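Local coordinates for core protein VP7 (Bluetongue virus, PDB 1BVP), which forms trimers that assemble on the VP3 scaffold as a structural layer of the viral core and probably contributes to host cell surface receptor binding, at residues Ile37-Thr49 / Arg58-Leu70. Residues are numbered along the deposited sequence; the frame is centred on the assembly and turned at random.
Sequences INRYNGLTLRGVT and RNEMFFMCLDMML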
ATOM      1  N   ILE A  37      -1.321  18.479 -31.528  1.00 14.17           N
ATOM      2  CA  ILE A  37      -0.521  18.030 -32.662  1.00 12.79           C
ATOM      3  C   ILE A  37      -0.268  19.151 -33.645  1.00 20.40           C
ATOM      4  O   ILE A  37       0.814  19.246 -34.226  1.00 21.79           O
ATOM      5  CB  ILE A  37      -1.167  16.846 -33.360  1.00 11.68           C
ATOM      6  CG1 ILE A  37      -1.149  15.641 -32.410  1.00 11.42           C
ATOM      7  CG2 ILE A  37      -0.439  16.531 -34.658  1.00  8.97           C
ATOM      8  CD1 ILE A  37      -1.736  14.413 -33.003  1.00 14.32           C
ATOM      9  N   ASN A  38      -1.256  20.021 -33.811  1.00 22.30           N
ATOM     10  CA  ASN A  38      -1.104  21.134 -34.716  1.00 19.98           C
ATOM     11  C   ASN A  38       0.000  22.076 -34.152  1.00 19.38           C
ATOM     12  O   ASN A  38       0.961  22.373 -34.863  1.00 21.80           O
ATOM     13  CB  ASN A  38      -2.477  21.816 -34.949  1.00 32.85           C
ATOM     14  CG  ASN A  38      -2.396  23.048 -35.885  1.00 42.71           C
ATOM     15  OD1 ASN A  38      -2.392  22.889 -37.094  1.00 50.26           O
ATOM     16  ND2 ASN A  38      -2.363  24.270 -35.319  1.00 38.29           N
ATOM     17  N   ARG A  39      -0.079  22.496 -32.881  1.00 16.94           N
ATOM     18  CA  ARG A  39       0.964  23.381 -32.326  1.00 16.30           C
ATOM     19  C   ARG A  39       2.332  22.725 -32.430  1.00 20.66           C
ATOM     20  O   ARG A  39       3.304  23.323 -32.879  1.00 21.70           O
ATOM     21  CB  ARG A  39       0.711  23.695 -30.867  1.00 21.57           C
ATOM     22  CG  ARG A  39       0.038  24.999 -30.622  1.00 35.20           C
ATOM     23  CD  ARG A  39       0.837  26.155 -31.169  1.00 45.31           C
ATOM     24  NE  ARG A  39       1.649  26.822 -30.159  1.00 50.79           N
ATOM     25  CZ  ARG A  39       2.221  28.011 -30.339  1.00 53.39           C
ATOM     26  NH1 ARG A  39       2.072  28.647 -31.490  1.00 52.13           N
ATOM     27  NH2 ARG A  39       2.920  28.579 -29.361  1.00 54.53           N
ATOM     28  N   TYR A  40       2.378  21.460 -32.044  1.00 20.51           N
ATOM     29  CA  TYR A  40       3.593  20.703 -32.064  1.00 15.94           C
ATOM     30  C   TYR A  40       4.231  20.659 -33.445  1.00 16.29           C
ATOM     31  O   TYR A  40       5.376  21.060 -33.604  1.00 18.38           O
ATOM     32  CB  TYR A  40       3.319  19.302 -31.549  1.00 17.34           C
ATOM     33  CG  TYR A  40       4.568  18.469 -31.439  1.00 17.51           C
ATOM     34  CD1 TYR A  40       5.506  18.710 -30.419  1.00 17.74           C
ATOM     35  CD2 TYR A  40       4.849  17.480 -32.386  1.00 17.81           C
ATOM     36  CE1 TYR A  40       6.696  17.987 -30.366  1.00 17.82           C
ATOM     37  CE2 TYR A  40       6.027  16.751 -32.337  1.00 18.16           C
ATOM     38  CZ  TYR A  40       6.940  17.009 -31.333  1.00 18.70           C
ATOM     39  OH  TYR A  40       8.100  16.291 -31.302  1.00 19.58           O
ATOM     40  N   ASN A  41       3.507  20.166 -34.447  1.00 18.93           N
ATOM     41  CA  ASN A  41       4.044  20.092 -35.806  1.00 15.29           C
ATOM     42  C   ASN A  41       4.484  21.479 -36.320  1.00 19.49           C
ATOM     43  O   ASN A  41       5.526  21.624 -36.972  1.00 22.63           O
ATOM     44  CB  ASN A  41       3.028  19.449 -36.735  1.00 13.30           C
ATOM     45  CG  ASN A  41       2.936  17.949 -36.535  1.00 22.16           C
ATOM     46  OD1 ASN A  41       1.981  17.316 -36.958  1.00 22.29           O
ATOM     47  ND2 ASN A  41       3.951  17.364 -35.907  1.00 25.78           N
ATOM     48  N   GLY A  42       3.768  22.517 -35.914  1.00 14.48           N
ATOM     49  CA  GLY A  42       4.136  23.843 -36.352  1.00 15.11           C
ATOM     50  C   GLY A  42       5.446  24.393 -35.831  1.00 23.69           C
ATOM     51  O   GLY A  42       6.217  24.957 -36.600  1.00 29.84           O
ATOM     52  N   LEU A  43       5.676  24.284 -34.527  1.00 28.94           N
ATOM     53  CA  LEU A  43       6.901  24.797 -33.908  1.00 26.98           C
ATOM     54  C   LEU A  43       8.106  23.870 -34.043  1.00 27.98           C
ATOM     55  O   LEU A  43       9.248  24.278 -33.843  1.00 34.51           O
ATOM     56  CB  LEU A  43       6.660  25.044 -32.420  1.00 27.29           C
ATOM     57  CG  LEU A  43       5.729  26.161 -31.969  1.00 32.22           C
ATOM     58  CD1 LEU A  43       5.745  26.200 -30.459  1.00 34.92           C
ATOM     59  CD2 LEU A  43       6.222  27.481 -32.502  1.00 34.35           C
ATOM     60  N   THR A  44       7.833  22.636 -34.429  1.00 26.07           N
ATOM     61  CA  THR A  44       8.819  21.570 -34.522  1.00 22.99           C
ATOM     62  C   THR A  44       9.175  21.119 -35.922  1.00 27.43           C
ATOM     63  O   THR A  44      10.270  20.613 -36.150  1.00 30.74           O
ATOM     64  CB  THR A  44       8.222  20.383 -33.726  1.00 25.84           C
ATOM     65  OG1 THR A  44       8.698  20.433 -32.383  1.00 26.12           O
ATOM     66  CG2 THR A  44       8.435  19.048 -34.358  1.00 25.83           C
ATOM     67  N   LEU A  45       8.204  21.209 -36.823  1.00 29.99           N
ATOM     68  CA  LEU A  45       8.346  20.806 -38.213  1.00 29.89           C
ATOM     69  C   LEU A  45       8.317  19.314 -38.365  1.00 30.19           C
ATOM     70  O   LEU A  45       8.878  18.756 -39.315  1.00 37.60           O
ATOM     71  CB  LEU A  45       9.605  21.392 -38.856  1.00 33.54           C
ATOM     72  CG  LEU A  45       9.593  22.850 -39.332  1.00 37.59           C
ATOM     73  CD1 LEU A  45       8.552  23.713 -38.616  1.00 36.14           C
ATOM     74  CD2 LEU A  45      11.004  23.413 -39.126  1.00 40.77           C
ATOM     75  N   ARG A  46       7.719  18.639 -37.401  1.00 26.98           N
ATOM     76  CA  ARG A  46       7.589  17.202 -37.538  1.00 32.19           C
ATOM     77  C   ARG A  46       6.210  16.967 -38.174  1.00 31.89           C
ATOM     78  O   ARG A  46       5.455  17.931 -38.404  1.00 32.64           O
ATOM     79  CB  ARG A  46       7.804  16.507 -36.206  1.00 36.38           C
ATOM     80  CG  ARG A  46       9.284  16.315 -35.964  1.00 51.39           C
ATOM     81  CD  ARG A  46       9.584  14.883 -35.557  1.00 70.82           C
ATOM     82  NE  ARG A  46       9.360  14.677 -34.118  1.00 81.66           N
ATOM     83  CZ  ARG A  46      10.301  14.266 -33.257  1.00 87.00           C
ATOM     84  NH1 ARG A  46      11.539  13.979 -33.669  1.00 85.52           N
ATOM     85  NH2 ARG A  46      10.053  14.265 -31.952  1.00 90.78           N
ATOM     86  N   GLY A  47       5.869  15.733 -38.512  1.00 26.32           N
ATOM     87  CA  GLY A  47       4.581  15.548 -39.151  1.00 16.55           C
ATOM     88  C   GLY A  47       3.802  14.452 -38.488  1.00 24.62           C
ATOM     89  O   GLY A  47       3.531  13.388 -39.074  1.00 30.01           O
ATOM     90  N   VAL A  48       3.437  14.706 -37.247  1.00 20.28           N
ATOM     91  CA  VAL A  48       2.695  13.730 -36.476  1.00 18.70           C
ATOM     92  C   VAL A  48       1.251  13.672 -37.032  1.00 19.49           C
ATOM     93  O   VAL A  48       0.686  14.702 -37.342  1.00 17.74           O
ATOM     94  CB  VAL A  48       2.719  14.163 -34.988  1.00 14.95           C
ATOM     95  CG1 VAL A  48       1.960  13.202 -34.124  1.00  9.67           C
ATOM     96  CG2 VAL A  48       4.142  14.283 -34.523  1.00 11.71           C
ATOM     97  N   THR A  49       0.682  12.477 -37.192  1.00 21.83           N
ATOM     98  CA  THR A  49      -0.695  12.313 -37.674  1.00 19.06           C
ATOM     99  C   THR A  49      -1.540  12.072 -36.431  1.00 21.01           C
ATOM    100  O   THR A  49      -1.027  11.534 -35.473  1.00 25.54           O
ATOM    101  CB  THR A  49      -0.870  11.005 -38.420  1.00 18.50           C
ATOM    102  OG1 THR A  49       0.152  10.891 -39.373  1.00 29.55           O
ATOM    103  CG2 THR A  49      -2.212  10.960 -39.157  1.00 31.78           C
ATOM    104  N   ARG A  58       3.834   5.831 -35.884  1.00 20.87           N
ATOM    105  CA  ARG A  58       3.802   5.510 -34.471  1.00 17.82           C
ATOM    106  C   ARG A  58       5.058   6.053 -33.786  1.00 17.92           C
ATOM    107  O   ARG A  58       4.963   6.738 -32.770  1.00 20.63           O
ATOM    108  CB  ARG A  58       3.644   4.007 -34.285  1.00 14.06           C
ATOM    109  CG  ARG A  58       2.236   3.553 -34.590  1.00 10.53           C
ATOM    110  CD  ARG A  58       1.991   2.120 -34.225  1.00 16.85           C
ATOM    111  NE  ARG A  58       2.530   1.175 -35.203  1.00 27.79           N
ATOM    112  CZ  ARG A  58       3.534   0.335 -34.970  1.00 29.54           C
ATOM    113  NH1 ARG A  58       4.141   0.313 -33.801  1.00 36.20           N
ATOM    114  NH2 ARG A  58       3.899  -0.522 -35.892  1.00 32.96           N
ATOM    115  N   ASN A  59       6.215   5.860 -34.411  1.00 15.69           N
ATOM    116  CA  ASN A  59       7.454   6.376 -33.854  1.00 13.38           C
ATOM    117  C   ASN A  59       7.369   7.881 -33.702  1.00 18.39           C
ATOM    118  O   ASN A  59       7.686   8.464 -32.653  1.00 21.03           O
ATOM    119  CB  ASN A  59       8.616   6.053 -34.765  1.00 10.22           C
ATOM    120  CG  ASN A  59       9.058   4.621 -34.665  1.00 16.15           C
ATOM    121  OD1 ASN A  59       8.658   3.878 -33.770  1.00 20.74           O
ATOM    122  ND2 ASN A  59       9.899   4.222 -35.583  1.00 21.27           N
ATOM    123  N   GLU A  60       6.882   8.516 -34.752  1.00 22.13           N
ATOM    124  CA  GLU A  60       6.766   9.967 -34.771  1.00 19.27           C
ATOM    125  C   GLU A  60       5.857  10.482 -33.639  1.00 12.29           C
ATOM    126  O   GLU A  60       6.175  11.478 -32.981  1.00 11.43           O
ATOM    127  CB  GLU A  60       6.272  10.380 -36.155  1.00 27.10           C
ATOM    128  CG  GLU A  60       6.407  11.834 -36.461  1.00 39.35           C
ATOM    129  CD  GLU A  60       7.686  12.159 -37.173  1.00 48.37           C
ATOM    130  OE1 GLU A  60       8.678  11.374 -37.011  1.00 45.91           O
ATOM    131  OE2 GLU A  60       7.671  13.217 -37.882  1.00 51.70           O
ATOM    132  N   MET A  61       4.744   9.793 -33.388  1.00  9.77           N
ATOM    133  CA  MET A  61       3.843  10.216 -32.314  1.00 11.71           C
ATOM    134  C   MET A  61       4.503   9.970 -30.964  1.00 15.52           C
ATOM    135  O   MET A  61       4.408  10.805 -30.052  1.00 15.64           O
ATOM    136  CB  MET A  61       2.517   9.473 -32.358  1.00 10.02           C
ATOM    137  CG  MET A  61       1.577   9.971 -31.273  1.00 13.63           C
ATOM    138  SD  MET A  61      -0.057   9.244 -31.343  1.00 17.14           S
ATOM    139  CE  MET A  61      -0.848  10.591 -32.140  1.00 19.30           C
ATOM    140  N   PHE A  62       5.171   8.818 -30.844  1.00 14.46           N
ATOM    141  CA  PHE A  62       5.874   8.490 -29.623  1.00  9.27           C
ATOM    142  C   PHE A  62       6.952   9.541 -29.346  1.00 10.62           C
ATOM    143  O   PHE A  62       7.122   9.978 -28.197  1.00 16.17           O
ATOM    144  CB  PHE A  62       6.512   7.112 -29.676  1.00 12.22           C
ATOM    145  CG  PHE A  62       7.238   6.774 -28.412  1.00 14.45           C
ATOM    146  CD1 PHE A  62       6.522   6.473 -27.254  1.00 14.80           C
ATOM    147  CD2 PHE A  62       8.623   6.887 -28.338  1.00 15.17           C
ATOM    148  CE1 PHE A  62       7.173   6.300 -26.035  1.00 17.10           C
ATOM    149  CE2 PHE A  62       9.290   6.720 -27.126  1.00 16.31           C
ATOM    150  CZ  PHE A  62       8.568   6.429 -25.970  1.00 16.05           C
ATOM    151  N   PHE A  63       7.670   9.968 -30.386  1.00  7.36           N
ATOM    152  CA  PHE A  63       8.693  10.981 -30.192  1.00  3.16           C
ATOM    153  C   PHE A  63       8.095  12.278 -29.714  1.00  6.70           C
ATOM    154  O   PHE A  63       8.728  13.006 -28.957  1.00 11.55           O
ATOM    155  CB  PHE A  63       9.482  11.211 -31.449  1.00  5.88           C
ATOM    156  CG  PHE A  63      10.301  10.032 -31.868  1.00 16.01           C
ATOM    157  CD1 PHE A  63      10.738   9.092 -30.932  1.00 17.21           C
ATOM    158  CD2 PHE A  63      10.646   9.853 -33.209  1.00 15.93           C
ATOM    159  CE1 PHE A  63      11.506   7.998 -31.330  1.00 18.31           C
ATOM    160  CE2 PHE A  63      11.411   8.761 -33.608  1.00 16.72           C
ATOM    161  CZ  PHE A  63      11.843   7.831 -32.676  1.00 16.63           C
ATOM    162  N   MET A  64       6.844  12.541 -30.095  1.00 10.57           N
ATOM    163  CA  MET A  64       6.177  13.771 -29.672  1.00 10.19           C
ATOM    164  C   MET A  64       5.926  13.671 -28.173  1.00  9.36           C
ATOM    165  O   MET A  64       6.090  14.631 -27.435  1.00 11.68           O
ATOM    166  CB  MET A  64       4.850  13.953 -30.414  1.00  8.49           C
ATOM    167  CG  MET A  64       4.098  15.161 -29.924  1.00 10.40           C
ATOM    168  SD  MET A  64       2.449  15.303 -30.534  1.00 14.68           S
ATOM    169  CE  MET A  64       1.580  13.871 -29.799  1.00 10.36           C
ATOM    170  N   CYS A  65       5.521  12.492 -27.730  1.00 11.73           N
ATOM    171  CA  CYS A  65       5.271  12.256 -26.322  1.00 10.05           C
ATOM    172  C   CYS A  65       6.571  12.334 -25.519  1.00 14.98           C
ATOM    173  O   CYS A  65       6.618  12.970 -24.447  1.00 10.35           O
ATOM    174  CB  CYS A  65       4.646  10.909 -26.176  1.00 10.54           C
ATOM    175  SG  CYS A  65       2.946  10.933 -26.696  1.00  8.20           S
ATOM    176  N   LEU A  66       7.631  11.726 -26.056  1.00 13.59           N
ATOM    177  CA  LEU A  66       8.937  11.778 -25.417  1.00 11.26           C
ATOM    178  C   LEU A  66       9.369  13.242 -25.253  1.00 15.57           C
ATOM    179  O   LEU A  66       9.788  13.664 -24.172  1.00 17.67           O
ATOM    180  CB  LEU A  66       9.949  11.008 -26.246  1.00 13.10           C
ATOM    181  CG  LEU A  66      11.382  10.862 -25.712  1.00 15.33           C
ATOM    182  CD1 LEU A  66      11.414  10.457 -24.258  1.00 12.43           C
ATOM    183  CD2 LEU A  66      12.087   9.811 -26.554  1.00 11.51           C
ATOM    184  N   ASP A  67       9.204  14.042 -26.302  1.00 16.91           N
ATOM    185  CA  ASP A  67       9.573  15.458 -26.227  1.00 17.30           C
ATOM    186  C   ASP A  67       8.815  16.177 -25.142  1.00 17.88           C
ATOM    187  O   ASP A  67       9.371  17.003 -24.419  1.00 20.43           O
ATOM    188  CB  ASP A  67       9.282  16.181 -27.549  1.00 20.62           C
ATOM    189  CG  ASP A  67      10.447  16.143 -28.513  1.00 22.87           C
ATOM    190  OD1 ASP A  67      11.593  15.885 -28.084  1.00 26.13           O
ATOM    191  OD2 ASP A  67      10.219  16.381 -29.714  1.00 23.23           O
ATOM    192  N   MET A  68       7.524  15.889 -25.069  1.00 18.40           N
ATOM    193  CA  MET A  68       6.650  16.522 -24.102  1.00 15.62           C
ATOM    194  C   MET A  68       6.965  16.112 -22.685  1.00 17.59           C
ATOM    195  O   MET A  68       6.937  16.951 -21.784  1.00 22.75           O
ATOM    196  CB  MET A  68       5.206  16.228 -24.454  1.00 18.42           C
ATOM    197  CG  MET A  68       4.769  16.940 -25.717  1.00 17.82           C
ATOM    198  SD  MET A  68       3.032  16.718 -26.048  1.00 19.05           S
ATOM    199  CE  MET A  68       2.824  18.076 -27.156  1.00 17.21           C
ATOM    200  N   MET A  69       7.275  14.831 -22.485  1.00 15.96           N
ATOM    201  CA  MET A  69       7.649  14.315 -21.170  1.00  8.12           C
ATOM    202  C   MET A  69       8.974  15.005 -20.733  1.00 12.15           C
ATOM    203  O   MET A  69       9.025  15.638 -19.686  1.00 10.01           O
ATOM    204  CB  MET A  69       7.811  12.799 -21.262  1.00 12.74           C
ATOM    205  CG  MET A  69       8.173  12.058 -19.960  1.00 16.29           C
ATOM    206  SD  MET A  69       9.962  11.919 -19.697  1.00 17.67           S
ATOM    207  CE  MET A  69      10.133  12.456 -18.026  1.00  8.74           C
ATOM    208  N   LEU A  70       9.994  15.012 -21.593  1.00  8.21           N
ATOM    209  CA  LEU A  70      11.256  15.643 -21.225  1.00  8.25           C
ATOM    210  C   LEU A  70      11.119  17.120 -20.945  1.00 10.92           C
ATOM    211  O   LEU A  70      11.694  17.622 -19.980  1.00 15.28           O
ATOM    212  CB  LEU A  70      12.344  15.392 -22.276  1.00  9.75           C
ATOM    213  CG  LEU A  70      12.596  13.895 -22.530  1.00 13.95           C
ATOM    214  CD1 LEU A  70      13.485  13.673 -23.714  1.00  6.57           C
ATOM    215  CD2 LEU A  70      13.152  13.219 -21.268  1.00  9.47           C
TER
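Y40 lays one face of its ring on the M64 side chain: M64 CG sits 3.4 Å from the centroid of the Y40 ring and 10° off the normal, a CH-pi contact over the centre. M64 SD lies farther out, 4.2 Å from the same centroid, an oblique Met-aromatic contact. The Y40 side chain swings its ring away from its own backbone N, which carries the hydroxyl to helix 58-70, and there Y40 OH donates to D67 OD2 at 2.6 Å. That oxygen lies in the ring plane and receives the bond on its anti lone pair. D67 OD2 also forms a salt bridge with R46 NH2, 3.1 Å away, the guanidinium and carboxylate planes being only 8° apart. D67 OD1 is bonded in turn to Y84 OH and H87 N, so both carboxylate oxygens are engaged; this buried, multiply bonded group is probably ionised.

Around this polar knot the buried packing is apolar. I37 crosses M61 and M64 at about right angles, while V48 turns back from the loop and rests both methyls on the helix, CG1 by M61 and CG2 by M64. The more open side is confined to R46, G47 and E60, where the partly exposed R46 and E60 side chains cross at a slant beside exposed G47. Here the bonding is sparser: E60 OE2 takes one nearly straight bond from G47 N (3.2 Å), and E60 OE2 and R46 NE, 4.4 Å apart, are too distant for a salt bridge.

The helix segments themselves stand apart, their axes 11.8 Å away at closest approach, but the loop closes in, with V48 CA and M61 CA 5.6 Å apart. Consecutive helices 27-44 and 55-73 thus pack nearly at right angles (87°), joined by a ten-residue connection, as part of the helical domain of VP7.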